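Local coordinates for HmuY protein (Prevotella intermedia, PDB 6R2H) that probably binds heme as a hemophore-like protein, being a homologue of the Porphyromonas gingivalis heme-binding protein HmuY, at residues I71-T76 against K181-D186; N94-L99 against A165-F170; G35-R40 against G54-K59; G83-T88 against G134-W139. All blocks are in the same frame, centred on the assembly; numbering follows the deposited sequence.

Contact 1: residues I71-T76 against K181-D186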
loop_
_atom_site.group_PDB
_atom_site.type_symbol
_atom_site.label_atom_id
_atom_site.label_comp_id
_atom_site.label_asym_id
_atom_site.label_seq_id
_atom_site.Cartn_x
_atom_site.Cartn_y
_atom_site.Cartn_z
ATOM N N ILE A 71 -6.346 5.710 -1.727
ATOM C CA ILE A 71 -5.403 4.692 -1.287
ATOM C C ILE A 71 -4.082 4.874 -2.034
ATOM O O ILE A 71 -4.041 5.470 -3.117
ATOM C CB ILE A 71 -5.953 3.254 -1.439
ATOM C CG1 ILE A 71 -6.147 2.855 -2.906
ATOM C CG2 ILE A 71 -7.210 3.068 -0.616
ATOM C CD1 ILE A 71 -6.608 1.429 -3.140
ATOM N N ALA A 72 -3.014 4.318 -1.442
ATOM C CA ALA A 72 -1.660 4.489 -1.942
ATOM C C ALA A 72 -0.852 3.217 -1.708
ATOM O O ALA A 72 -1.091 2.489 -0.744
ATOM C CB ALA A 72 -1.018 5.712 -1.325
ATOM N N PHE A 73 0.103 2.975 -2.612
ATOM C CA PHE A 73 0.933 1.784 -2.582
ATOM C C PHE A 73 2.406 2.158 -2.708
ATOM O O PHE A 73 2.778 3.027 -3.494
ATOM C CB PHE A 73 0.491 0.765 -3.636
ATOM C CG PHE A 73 -0.894 0.213 -3.408
ATOM C CD1 PHE A 73 -1.088 -0.887 -2.582
ATOM C CD2 PHE A 73 -2.007 0.810 -3.990
ATOM C CE1 PHE A 73 -2.361 -1.400 -2.363
ATOM C CE2 PHE A 73 -3.279 0.295 -3.772
ATOM C CZ PHE A 73 -3.456 -0.798 -2.950
ATOM N N HIS A 74 3.211 1.494 -1.875
ATOM C CA HIS A 74 4.662 1.511 -1.929
ATOM C C HIS A 74 5.147 0.063 -1.951
ATOM O O HIS A 74 5.123 -0.613 -0.923
ATOM C CB HIS A 74 5.236 2.276 -0.719
ATOM C CG HIS A 74 6.684 1.991 -0.476
ATOM N ND1 HIS A 74 7.117 1.040 0.433
ATOM C CD2 HIS A 74 7.802 2.515 -1.022
ATOM C CE1 HIS A 74 8.437 1.006 0.444
ATOM N NE2 HIS A 74 8.880 1.902 -0.439
ATOM N N ILE A 75 5.594 -0.398 -3.124
ATOM C CA ILE A 75 5.883 -1.808 -3.336
ATOM C C ILE A 75 4.603 -2.586 -3.012
ATOM O O ILE A 75 3.678 -2.573 -3.826
ATOM C CB ILE A 75 7.146 -2.268 -2.574
ATOM C CG1 ILE A 75 8.340 -1.339 -2.831
ATOM C CG2 ILE A 75 7.485 -3.721 -2.892
ATOM C CD1 ILE A 75 8.723 -1.202 -4.281
ATOM N N THR A 76 4.509 -3.187 -1.820
ATOM C CA THR A 76 3.301 -3.914 -1.444
ATOM C C THR A 76 2.659 -3.298 -0.204
ATOM O O THR A 76 1.572 -3.717 0.189
ATOM C CB THR A 76 3.501 -5.435 -1.320
ATOM O OG1 THR A 76 4.467 -5.719 -0.308
ATOM C CG2 THR A 76 3.947 -6.090 -2.607
ATOM N N LYS A 181 7.475 -5.806 -10.142
ATOM C CA LYS A 181 6.372 -5.533 -9.234
ATOM C C LYS A 181 5.260 -4.748 -9.929
ATOM O O LYS A 181 5.522 -3.980 -10.857
ATOM C CB LYS A 181 6.888 -4.754 -8.026
ATOM C CG LYS A 181 7.929 -5.512 -7.222
ATOM C CD LYS A 181 8.810 -4.618 -6.367
ATOM C CE LYS A 181 9.614 -5.409 -5.359
ATOM N NZ LYS A 181 9.732 -6.828 -5.775
ATOM N N ALA A 182 4.025 -4.931 -9.430
ATOM C CA ALA A 182 2.833 -4.297 -9.976
ATOM C C ALA A 182 1.712 -4.311 -8.941
ATOM O O ALA A 182 1.750 -5.074 -7.982
ATOM C CB ALA A 182 2.390 -5.003 -11.231
ATOM N N VAL A 183 0.720 -3.439 -9.149
ATOM C CA VAL A 183 -0.503 -3.429 -8.367
ATOM C C VAL A 183 -1.644 -3.421 -9.381
ATOM O O VAL A 183 -1.683 -2.553 -10.255
ATOM C CB VAL A 183 -0.571 -2.214 -7.415
ATOM C CG1 VAL A 183 -1.975 -1.950 -6.875
ATOM C CG2 VAL A 183 0.448 -2.261 -6.277
ATOM N N SER A 184 -2.533 -4.416 -9.275
ATOM C CA SER A 184 -3.685 -4.569 -10.151
ATOM C C SER A 184 -4.891 -5.008 -9.323
ATOM O O SER A 184 -4.748 -5.904 -8.495
ATOM C CB SER A 184 -3.379 -5.581 -11.196
ATOM O OG SER A 184 -4.367 -5.556 -12.202
ATOM N N PHE A 185 -6.059 -4.373 -9.518
ATOM C CA PHE A 185 -7.276 -4.779 -8.824
ATOM C C PHE A 185 -8.527 -4.329 -9.570
ATOM O O PHE A 185 -8.476 -3.442 -10.418
ATOM C CB PHE A 185 -7.328 -4.223 -7.398
ATOM C CG PHE A 185 -7.157 -2.727 -7.266
ATOM C CD1 PHE A 185 -8.252 -1.871 -7.363
ATOM C CD2 PHE A 185 -5.905 -2.176 -7.026
ATOM C CE1 PHE A 185 -8.108 -0.497 -7.223
ATOM C CE2 PHE A 185 -5.760 -0.803 -6.886
ATOM C CZ PHE A 185 -6.860 0.032 -6.979
ATOM N N ASP A 186 -9.652 -4.960 -9.227
ATOM C CA ASP A 186 -10.972 -4.502 -9.629
ATOM C C ASP A 186 -11.663 -3.941 -8.400
ATOM O O ASP A 186 -11.337 -4.344 -7.280
ATOM C CB ASP A 186 -11.826 -5.636 -10.195
ATOM C CG ASP A 186 -11.188 -6.334 -11.381
ATOM O OD1 ASP A 186 -10.543 -5.639 -12.188
ATOM O OD2 ASP A 186 -11.321 -7.566 -11.472
HETATM O O HOH W 1 3.774 -4.518 -6.157
#
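Ile71 and Phe73 face Phe185 and Val183 across two strand segments that run nearly antiparallel, 155° apart, with their axes 9.0 Å from each other. At that spacing the strands share no direct backbone hydrogen bond. They belong to two different sheets, and side chains fill the gap between them, as between the layers of a beta sandwich. Phe73 and Val183 form the centre. Val183 carries CG1 anti to its backbone N (chi1 164°), and this methyl is the branch that lies over one face of the Phe73 ring. CG1 is 4.1 Å from the centroid of the Phe73 ring and 13° off its normal, a CH-pi contact shifted somewhat toward the rim. The other branch, CG2, touches CB and CG of Phe73. Phe185 crosses Phe73 at a slant, with its CE2 4.1 Å from CE2 of Phe73. Phe185 CZ also meets CD1 of Ile71, tip to tip, at 4.1 Å. In the loop just after strand 71-74, Ile75 meets the aliphatic part of Lys181, whose CE is 3.7 Å from Ile75 CG2. A water adds the polar link. It donates to Ile75 O at 3.0 Å and to Ala182 O at 2.8 Å, bridging two backbone carbonyls. Met12 touches both Phe73 and Val183. The Phe185 ring also meets Phe8 of strand 6-11 and Phe170 of strand 165-174, while Phe73 packs on Ile19 and Ile21 of strand 17-21. Strand 71-74 lies between strands 17-21 and 77-80, and strand 181-190 between strands 6-11 and 165-174.

Contact 2: residues N94-L99 against A165-F170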
loop_
_atom_site.group_PDB
_atom_site.type_symbol
_atom_site.label_atom_id
_atom_site.label_comp_id
_atom_site.label_asym_id
_atom_site.label_seq_id
_atom_site.Cartn_x
_atom_site.Cartn_y
_atom_site.Cartn_z
ATOM N N ASN A 94 -18.837 -9.516 -7.577
ATOM C CA ASN A 94 -20.161 -9.330 -8.145
ATOM C C ASN A 94 -21.233 -9.703 -7.131
ATOM O O ASN A 94 -22.408 -9.422 -7.349
ATOM C CB ASN A 94 -20.370 -10.137 -9.421
ATOM C CG ASN A 94 -19.564 -9.584 -10.566
ATOM O OD1 ASN A 94 -18.778 -10.312 -11.161
ATOM N ND2 ASN A 94 -19.745 -8.305 -10.855
ATOM N N LYS A 95 -20.823 -10.345 -6.035
ATOM C CA LYS A 95 -21.795 -10.813 -5.066
ATOM C C LYS A 95 -21.867 -9.848 -3.883
ATOM O O LYS A 95 -22.365 -10.228 -2.825
ATOM C CB LYS A 95 -21.485 -12.250 -4.642
ATOM C CG LYS A 95 -22.109 -13.346 -5.498
ATOM C CD LYS A 95 -21.933 -14.763 -4.943
ATOM C CE LYS A 95 -22.756 -15.057 -3.700
ATOM N NZ LYS A 95 -22.663 -16.477 -3.270
ATOM N N ILE A 96 -21.377 -8.608 -4.060
ATOM C CA ILE A 96 -21.394 -7.646 -2.960
ATOM C C ILE A 96 -21.442 -6.213 -3.488
ATOM O O ILE A 96 -20.693 -5.866 -4.402
ATOM C CB ILE A 96 -20.207 -7.888 -2.002
ATOM C CG1 ILE A 96 -20.272 -6.951 -0.794
ATOM C CG2 ILE A 96 -18.870 -7.814 -2.737
ATOM C CD1 ILE A 96 -19.491 -7.436 0.404
ATOM N N ASN A 97 -22.297 -5.376 -2.874
ATOM C CA ASN A 97 -22.555 -4.033 -3.379
ATOM C C ASN A 97 -22.680 -3.005 -2.261
ATOM O O ASN A 97 -22.948 -1.839 -2.526
ATOM C CB ASN A 97 -23.808 -3.978 -4.255
ATOM C CG ASN A 97 -23.520 -4.358 -5.688
ATOM O OD1 ASN A 97 -22.975 -3.554 -6.453
ATOM N ND2 ASN A 97 -23.874 -5.583 -6.051
ATOM N N ALA A 98 -22.502 -3.455 -1.019
ATOM C CA ALA A 98 -22.424 -2.555 0.117
ATOM C C ALA A 98 -21.400 -3.113 1.102
ATOM O O ALA A 98 -21.092 -4.306 1.069
ATOM C CB ALA A 98 -23.788 -2.415 0.746
ATOM N N LEU A 99 -20.889 -2.236 1.974
ATOM C CA LEU A 99 -19.952 -2.602 3.020
ATOM C C LEU A 99 -20.689 -3.356 4.124
ATOM O O LEU A 99 -21.750 -2.920 4.571
ATOM C CB LEU A 99 -19.338 -1.315 3.571
ATOM C CG LEU A 99 -18.081 -0.824 2.866
ATOM C CD1 LEU A 99 -18.366 -0.489 1.418
ATOM C CD2 LEU A 99 -17.532 0.386 3.587
ATOM N N ALA A 165 -16.868 5.152 -0.071
ATOM C CA ALA A 165 -16.513 3.802 0.309
ATOM C C ALA A 165 -16.089 3.041 -0.944
ATOM O O ALA A 165 -16.355 3.493 -2.064
ATOM C CB ALA A 165 -17.691 3.156 1.002
ATOM N N ALA A 166 -15.417 1.897 -0.747
ATOM C CA ALA A 166 -15.039 1.068 -1.882
ATOM C C ALA A 166 -14.953 -0.411 -1.515
ATOM O O ALA A 166 -14.702 -0.779 -0.367
ATOM C CB ALA A 166 -13.737 1.565 -2.459
ATOM N N LEU A 167 -15.140 -1.253 -2.532
ATOM C CA LEU A 167 -14.973 -2.691 -2.412
ATOM C C LEU A 167 -13.955 -3.126 -3.461
ATOM O O LEU A 167 -14.171 -2.932 -4.660
ATOM C CB LEU A 167 -16.331 -3.356 -2.662
ATOM C CG LEU A 167 -17.468 -2.993 -1.703
ATOM C CD1 LEU A 167 -18.794 -3.404 -2.318
ATOM C CD2 LEU A 167 -17.277 -3.676 -0.352
ATOM N N ILE A 168 -12.838 -3.702 -3.003
ATOM C CA ILE A 168 -11.662 -3.895 -3.840
ATOM C C ILE A 168 -11.283 -5.375 -3.823
ATOM O O ILE A 168 -11.186 -5.981 -2.756
ATOM C CB ILE A 168 -10.489 -3.004 -3.347
ATOM C CG1 ILE A 168 -10.863 -1.520 -3.276
ATOM C CG2 ILE A 168 -9.204 -3.230 -4.135
ATOM C CD1 ILE A 168 -9.943 -0.706 -2.394
ATOM N N LYS A 169 -11.023 -5.942 -5.005
ATOM C CA LYS A 169 -10.467 -7.281 -5.096
ATOM C C LYS A 169 -9.183 -7.216 -5.919
ATOM O O LYS A 169 -9.212 -6.778 -7.067
ATOM C CB LYS A 169 -11.509 -8.228 -5.700
ATOM C CG LYS A 169 -11.034 -9.635 -6.046
ATOM C CD LYS A 169 -12.105 -10.426 -6.760
ATOM C CE LYS A 169 -11.667 -11.821 -7.155
ATOM N NZ LYS A 169 -11.320 -12.611 -5.953
ATOM N N PHE A 170 -8.067 -7.645 -5.315
ATOM C CA PHE A 170 -6.751 -7.574 -5.936
ATOM C C PHE A 170 -6.576 -8.695 -6.959
ATOM O O PHE A 170 -7.039 -9.812 -6.756
ATOM C CB PHE A 170 -5.667 -7.510 -4.859
ATOM C CG PHE A 170 -5.675 -6.207 -4.101
ATOM C CD1 PHE A 170 -4.952 -5.109 -4.558
ATOM C CD2 PHE A 170 -6.446 -6.055 -2.952
ATOM C CE1 PHE A 170 -4.972 -3.902 -3.870
ATOM C CE2 PHE A 170 -6.475 -4.846 -2.262
ATOM C CZ PHE A 170 -5.741 -3.770 -2.729
#
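Leu99 and Ile96 reach from a loop onto Leu167 and Ala165 of a strand, and the direct contact is apolar. Leu99 touches mainly through CD1. This methyl is 3.7 Å from Ala165 CB and 3.8 Å from Leu167 CD2, so it sits against two side chains two residues apart on the strand. Leu99 CD2 also reaches the methyl of Ala165. Ile96 holds CG1 anti to its backbone N (chi1 -176°), and CG1 comes to 4.1 Å from Leu167 CD1. The two branches of Leu167 thus divide the work: CD1 meets Ile96, CD2 meets Leu99. The strand belongs to the large antiparallel sheet, where 165-174 runs between 155-160 and 181-190. The loop leads from strand 83-87 to strand 105-115 and passes over this part of the sheet. A second kind of contact sets side chain against backbone. Leu167 CD1 is 3.7 Å from Ile96 O and 3.9 Å from both Asn97 C and Ala98 N. The methyl therefore packs on the loop's main chain as well as on its side chains. No hydrogen bond joins 94-99 to 165-170 directly. Lys188 NZ, on the neighbouring strand 181-190, donates to Ile96 O and more weakly to Asn97 OD1. Lys169 NZ donates to Thr91 O, earlier in the same loop. Leu99 also packs on Ala157 and Lys159 of strand 155-160 and on Ile190.

Contact 3: residues G35-R40 against G54-K59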
loop_
_atom_site.group_PDB
_atom_site.type_symbol
_atom_site.label_atom_id
_atom_site.label_comp_id
_atom_site.label_asym_id
_atom_site.label_seq_id
_atom_site.Cartn_x
_atom_site.Cartn_y
_atom_site.Cartn_z
ATOM N N GLY A 35 9.438 11.710 3.510
ATOM C CA GLY A 35 9.811 11.709 4.917
ATOM C C GLY A 35 11.320 11.597 5.118
ATOM O O GLY A 35 12.043 11.171 4.216
ATOM N N LYS A 36 11.768 12.029 6.305
ATOM C CA LYS A 36 13.169 11.933 6.666
ATOM C C LYS A 36 13.570 10.460 6.697
ATOM O O LYS A 36 12.764 9.585 7.035
ATOM C CB LYS A 36 13.471 12.692 7.961
ATOM C CG LYS A 36 12.903 12.111 9.250
ATOM C CD LYS A 36 13.403 12.828 10.492
ATOM C CE LYS A 36 12.502 12.655 11.701
ATOM N NZ LYS A 36 12.182 13.953 12.345
ATOM N N ARG A 37 14.817 10.196 6.289
ATOM C CA ARG A 37 15.319 8.832 6.236
ATOM C C ARG A 37 16.387 8.608 7.303
ATOM O O ARG A 37 17.181 9.497 7.612
ATOM C CB ARG A 37 15.907 8.520 4.860
ATOM C CG ARG A 37 15.163 9.197 3.724
ATOM C CD ARG A 37 15.867 8.877 2.442
ATOM N NE ARG A 37 14.927 8.780 1.346
ATOM C CZ ARG A 37 15.310 8.451 0.128
ATOM N NH1 ARG A 37 16.598 8.228 -0.095
ATOM N NH2 ARG A 37 14.426 8.351 -0.852
ATOM N N GLU A 38 16.395 7.383 7.836
ATOM C CA GLU A 38 17.407 6.896 8.756
ATOM C C GLU A 38 18.095 5.711 8.081
ATOM O O GLU A 38 17.408 4.779 7.648
ATOM C CB GLU A 38 16.698 6.476 10.046
ATOM C CG GLU A 38 17.582 6.364 11.278
ATOM C CD GLU A 38 16.756 6.384 12.551
ATOM O OE1 GLU A 38 16.533 5.304 13.148
ATOM O OE2 GLU A 38 16.318 7.481 12.930
ATOM N N PHE A 39 19.430 5.781 7.940
ATOM C CA PHE A 39 20.161 4.618 7.475
ATOM C C PHE A 39 20.537 3.781 8.685
ATOM O O PHE A 39 21.137 4.283 9.633
ATOM C CB PHE A 39 21.310 4.991 6.537
ATOM C CG PHE A 39 20.815 5.500 5.208
ATOM C CD1 PHE A 39 20.491 6.843 5.037
ATOM C CD2 PHE A 39 20.628 4.630 4.142
ATOM C CE1 PHE A 39 19.990 7.303 3.828
ATOM C CE2 PHE A 39 20.142 5.096 2.927
ATOM C CZ PHE A 39 19.820 6.428 2.774
ATOM N N ARG A 40 20.123 2.512 8.639
ATOM C CA ARG A 40 20.245 1.634 9.787
ATOM C C ARG A 40 21.133 0.454 9.413
ATOM O O ARG A 40 20.893 -0.178 8.378
ATOM C CB ARG A 40 18.850 1.156 10.186
ATOM C CG ARG A 40 17.929 2.274 10.643
ATOM C CD ARG A 40 16.663 1.763 11.294
ATOM N NE ARG A 40 15.755 2.863 11.615
ATOM C CZ ARG A 40 14.427 2.740 11.660
ATOM N NH1 ARG A 40 13.865 1.569 11.402
ATOM N NH2 ARG A 40 13.672 3.785 11.958
ATOM N N GLY A 54 23.441 7.006 9.363
ATOM C CA GLY A 54 23.220 8.138 8.472
ATOM C C GLY A 54 21.796 8.689 8.552
ATOM O O GLY A 54 20.885 8.011 9.027
ATOM N N THR A 55 21.616 9.942 8.110
ATOM C CA THR A 55 20.272 10.461 7.912
ATOM C C THR A 55 20.236 11.421 6.734
ATOM O O THR A 55 21.197 12.114 6.458
ATOM C CB THR A 55 19.745 11.230 9.123
ATOM O OG1 THR A 55 20.566 12.391 9.122
ATOM C CG2 THR A 55 19.853 10.476 10.428
ATOM N N GLU A 56 19.094 11.443 6.057
ATOM C CA GLU A 56 18.802 12.478 5.086
ATOM C C GLU A 56 17.527 13.177 5.539
ATOM O O GLU A 56 16.579 12.522 5.974
ATOM C CB GLU A 56 18.668 11.867 3.696
ATOM C CG GLU A 56 19.948 11.215 3.228
ATOM C CD GLU A 56 19.808 10.454 1.926
ATOM O OE1 GLU A 56 20.846 10.127 1.329
ATOM O OE2 GLU A 56 18.662 10.187 1.514
ATOM N N PRO A 57 17.471 14.525 5.471
ATOM C CA PRO A 57 16.280 15.256 5.903
ATOM C C PRO A 57 15.134 14.973 4.935
ATOM O O PRO A 57 15.359 14.519 3.808
ATOM C CB PRO A 57 16.712 16.727 5.800
ATOM C CG PRO A 57 17.784 16.721 4.731
ATOM C CD PRO A 57 18.515 15.409 4.928
ATOM N N ALA A 58 13.910 15.239 5.409
ATOM C CA ALA A 58 12.700 15.114 4.614
ATOM C C ALA A 58 12.785 16.063 3.420
ATOM O O ALA A 58 13.353 17.145 3.526
ATOM C CB ALA A 58 11.495 15.416 5.467
ATOM N N LYS A 59 12.203 15.634 2.296
ATOM C CA LYS A 59 12.245 16.379 1.050
ATOM C C LYS A 59 10.920 17.106 0.835
ATOM O O LYS A 59 10.704 17.716 -0.209
ATOM C CB LYS A 59 12.389 15.430 -0.144
ATOM C CG LYS A 59 13.492 14.383 -0.137
ATOM C CD LYS A 59 13.172 13.299 -1.147
ATOM C CE LYS A 59 14.325 12.367 -1.443
ATOM N NZ LYS A 59 13.828 11.140 -2.102
#
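Arg37 and Glu56 pair across a beta hairpin made by strands 37-42 and 50-56, at the edge of the large antiparallel sheet. They form a hydrogen-bonded pair: Arg37 N donates to Glu56 O at 2.9 Å, and Glu56 N returns to Arg37 O at 3.1 Å. Phe39 N donates to Gly54 O, also at 2.9 Å. Between them Glu38 and Thr55 make a non-hydrogen-bonded pair, and Thr55 CA leans on Arg37 O in a CA-H...O contact of 3.3 Å. Arg37, Phe39 and Glu56 share one face. There Arg37 NH1 makes a weak hydrogen bond of 3.3 Å to Glu56 OE2, part of a salt bridge, with guanidinium and carboxylate planes 19° apart. The same carboxylate stands at the edge of the Phe39 ring, its CD 3.7 Å from Phe39 CE1 and its plane turned 73° from the ring. Lys59 brings a like charge close to Arg37, but its placement is doubtful. Further out, Phe39 packs on Val124 and Arg37 on Val128, both of strand 124-132, which lies beside strand 37-42 in the sheet. Glu38 lies on the opposite face, beside Tyr50 and Val52. Arg40 ties this face to strand 105-115 through a salt bridge from NH1 to Asp111 OD2. Its NE donates to Glu38 OE1 at 3.0 Å, meeting that oxygen from 38° above the carboxylate plane.

Contact 4: residues G83-T88 against G134-W139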
loop_
_atom_site.group_PDB
_atom_site.type_symbol
_atom_site.label_atom_id
_atom_site.label_comp_id
_atom_site.label_asym_id
_atom_site.label_seq_id
_atom_site.Cartn_x
_atom_site.Cartn_y
_atom_site.Cartn_z
ATOM N N GLY A 83 -8.912 6.400 5.913
ATOM C CA GLY A 83 -9.808 5.284 5.669
ATOM C C GLY A 83 -9.657 4.166 6.705
ATOM O O GLY A 83 -8.653 4.086 7.421
ATOM N N GLU A 84 -10.686 3.307 6.769
ATOM C CA GLU A 84 -10.690 2.125 7.605
ATOM C C GLU A 84 -10.972 0.926 6.714
ATOM O O GLU A 84 -11.800 1.027 5.813
ATOM C CB GLU A 84 -11.793 2.245 8.653
ATOM C CG GLU A 84 -11.541 3.319 9.689
ATOM C CD GLU A 84 -12.664 3.466 10.697
ATOM O OE1 GLU A 84 -13.823 3.717 10.272
ATOM O OE2 GLU A 84 -12.376 3.312 11.905
ATOM N N VAL A 85 -10.286 -0.194 6.982
ATOM C CA VAL A 85 -10.281 -1.333 6.072
ATOM C C VAL A 85 -10.727 -2.588 6.827
ATOM O O VAL A 85 -10.377 -2.777 7.995
ATOM C CB VAL A 85 -8.897 -1.544 5.420
ATOM C CG1 VAL A 85 -8.854 -2.766 4.513
ATOM C CG2 VAL A 85 -8.435 -0.305 4.672
ATOM N N LEU A 86 -11.508 -3.428 6.133
ATOM C CA LEU A 86 -11.863 -4.749 6.608
ATOM C C LEU A 86 -11.693 -5.720 5.449
ATOM O O LEU A 86 -12.318 -5.540 4.409
ATOM C CB LEU A 86 -13.321 -4.748 7.083
ATOM C CG LEU A 86 -13.887 -6.147 7.350
ATOM C CD1 LEU A 86 -13.345 -6.727 8.656
ATOM C CD2 LEU A 86 -15.411 -6.127 7.356
ATOM N N MET A 87 -10.853 -6.740 5.646
ATOM C CA MET A 87 -10.748 -7.840 4.707
ATOM C C MET A 87 -11.947 -8.764 4.928
ATOM O O MET A 87 -12.017 -9.445 5.942
ATOM C CB MET A 87 -9.440 -8.603 4.929
ATOM C CG MET A 87 -9.190 -9.680 3.896
ATOM S SD MET A 87 -7.648 -10.612 4.127
ATOM C CE MET A 87 -7.867 -11.270 5.782
ATOM N N THR A 88 -12.919 -8.749 4.006
ATOM C CA THR A 88 -14.139 -9.529 4.190
ATOM C C THR A 88 -13.858 -10.988 3.839
ATOM O O THR A 88 -12.746 -11.315 3.406
ATOM C CB THR A 88 -15.299 -9.023 3.319
ATOM O OG1 THR A 88 -15.091 -9.542 2.006
ATOM C CG2 THR A 88 -15.422 -7.513 3.282
ATOM N N GLY A 134 -2.619 -1.852 8.071
ATOM C CA GLY A 134 -2.205 -3.229 8.279
ATOM C C GLY A 134 -3.122 -4.225 7.572
ATOM O O GLY A 134 -2.655 -5.232 7.038
ATOM N N GLU A 135 -4.433 -3.933 7.580
ATOM C CA GLU A 135 -5.436 -4.808 6.993
ATOM C C GLU A 135 -5.264 -4.847 5.478
ATOM O O GLU A 135 -5.157 -5.919 4.892
ATOM C CB GLU A 135 -6.842 -4.351 7.398
ATOM C CG GLU A 135 -7.937 -5.369 7.145
ATOM C CD GLU A 135 -7.988 -6.576 8.065
ATOM O OE1 GLU A 135 -7.009 -6.805 8.800
ATOM O OE2 GLU A 135 -8.998 -7.303 8.004
ATOM N N MET A 136 -5.244 -3.672 4.841
ATOM C CA MET A 136 -5.132 -3.658 3.393
ATOM C C MET A 136 -3.826 -4.332 2.975
ATOM O O MET A 136 -3.762 -4.951 1.911
ATOM C CB MET A 136 -5.197 -2.247 2.812
ATOM C CG MET A 136 -5.248 -2.273 1.291
ATOM S SD MET A 136 -5.973 -0.786 0.584
ATOM C CE MET A 136 -7.710 -1.197 0.767
ATOM N N GLY A 137 -2.809 -4.215 3.840
ATOM C CA GLY A 137 -1.502 -4.816 3.635
ATOM C C GLY A 137 -1.592 -6.320 3.392
ATOM O O GLY A 137 -0.673 -6.903 2.826
ATOM N N LYS A 138 -2.723 -6.930 3.771
ATOM C CA LYS A 138 -2.904 -8.365 3.642
ATOM C C LYS A 138 -3.245 -8.772 2.207
ATOM O O LYS A 138 -3.442 -9.956 1.936
ATOM C CB LYS A 138 -4.003 -8.857 4.589
ATOM C CG LYS A 138 -3.682 -8.827 6.077
ATOM C CD LYS A 138 -4.902 -9.175 6.887
ATOM C CE LYS A 138 -4.723 -9.000 8.378
ATOM N NZ LYS A 138 -5.792 -9.719 9.116
ATOM N N TRP A 139 -3.309 -7.814 1.281
ATOM C CA TRP A 139 -3.703 -8.131 -0.088
ATOM C C TRP A 139 -2.745 -9.134 -0.744
ATOM O O TRP A 139 -3.107 -9.827 -1.701
ATOM C CB TRP A 139 -3.875 -6.852 -0.916
ATOM C CG TRP A 139 -2.606 -6.172 -1.327
ATOM C CD1 TRP A 139 -1.824 -5.357 -0.556
ATOM C CD2 TRP A 139 -1.949 -6.257 -2.606
ATOM N NE1 TRP A 139 -0.724 -4.935 -1.257
ATOM C CE2 TRP A 139 -0.778 -5.464 -2.522
ATOM C CE3 TRP A 139 -2.229 -6.921 -3.805
ATOM C CZ2 TRP A 139 0.102 -5.312 -3.595
ATOM C CZ3 TRP A 139 -1.360 -6.766 -4.864
ATOM C CH2 TRP A 139 -0.212 -5.971 -4.760
#
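Val85 and Glu135 mark the closest backbone approach, with their CA atoms 6.0 Å apart, where a 3-10 turn at 136-138 lies against strand 83-87. The turn is closed by its own bonds, Lys138 N to Glu135 O and Trp139 N to Met136 O. Glu135 reaches across to the strand. Its chain bends at CG (chi2 73°), which swings CD toward Met87. Met87 N then donates to Glu135 OE2 at 3.1 Å. The bond is fairly straight, with 164° at the hydrogen, and it uses the anti lone pair of OE2. The carboxylate's other oxygen is held from its own segment: Lys138 NZ makes a weak bond to Glu135 OE1 at 3.2 Å, part of a salt bridge. Both oxygens thus have a partner, one of them weakly held, which would tend to limit the rotation of the carboxylate and partly balance its charge. Apolar atoms pack around this link. Val85 CG1 sits 3.8 Å from Glu135 CG and 4.1 Å from Met136 CB. The Val85 and Met136 side chains cross at about a right angle, and Met136 CE touches the other branch, CG2. Met87 and Lys138 also cross at about a right angle, with Met87 CE 3.8 Å from Lys138 CD. Asn133 OD1 accepts from Met136 N just before the turn. Strand 83-87 runs between strands 155-160 and 105-115, and Val85 and Met87 both pack on Phe156. Met136 continues inward to Val158, to Ile168 of strand 165-174 and to Ala78 of strand 77-80.

How the contacts relate
Contact 3 comes first along the chain and closes before the others open. It lies at one end of the nine-stranded antiparallel sheet, with its centre about 38 Å from that of contact 2, on the opposite side of the chain's centre. Contact 1 joins the four-stranded sheet to the large one. Its segments bracket those of contacts 2 and 4, which alternate along the chain. These three touch, with the centre of contact 4 about 13 Å from those of contacts 1 and 2. Trp139 is where they meet: it bonds to Thr76 O and packs on Phe73, Val183 and Phe170. The packing at contact 1 and round Trp139 thus draws on widely separated parts of the sequence, while contact 2 lies farther out.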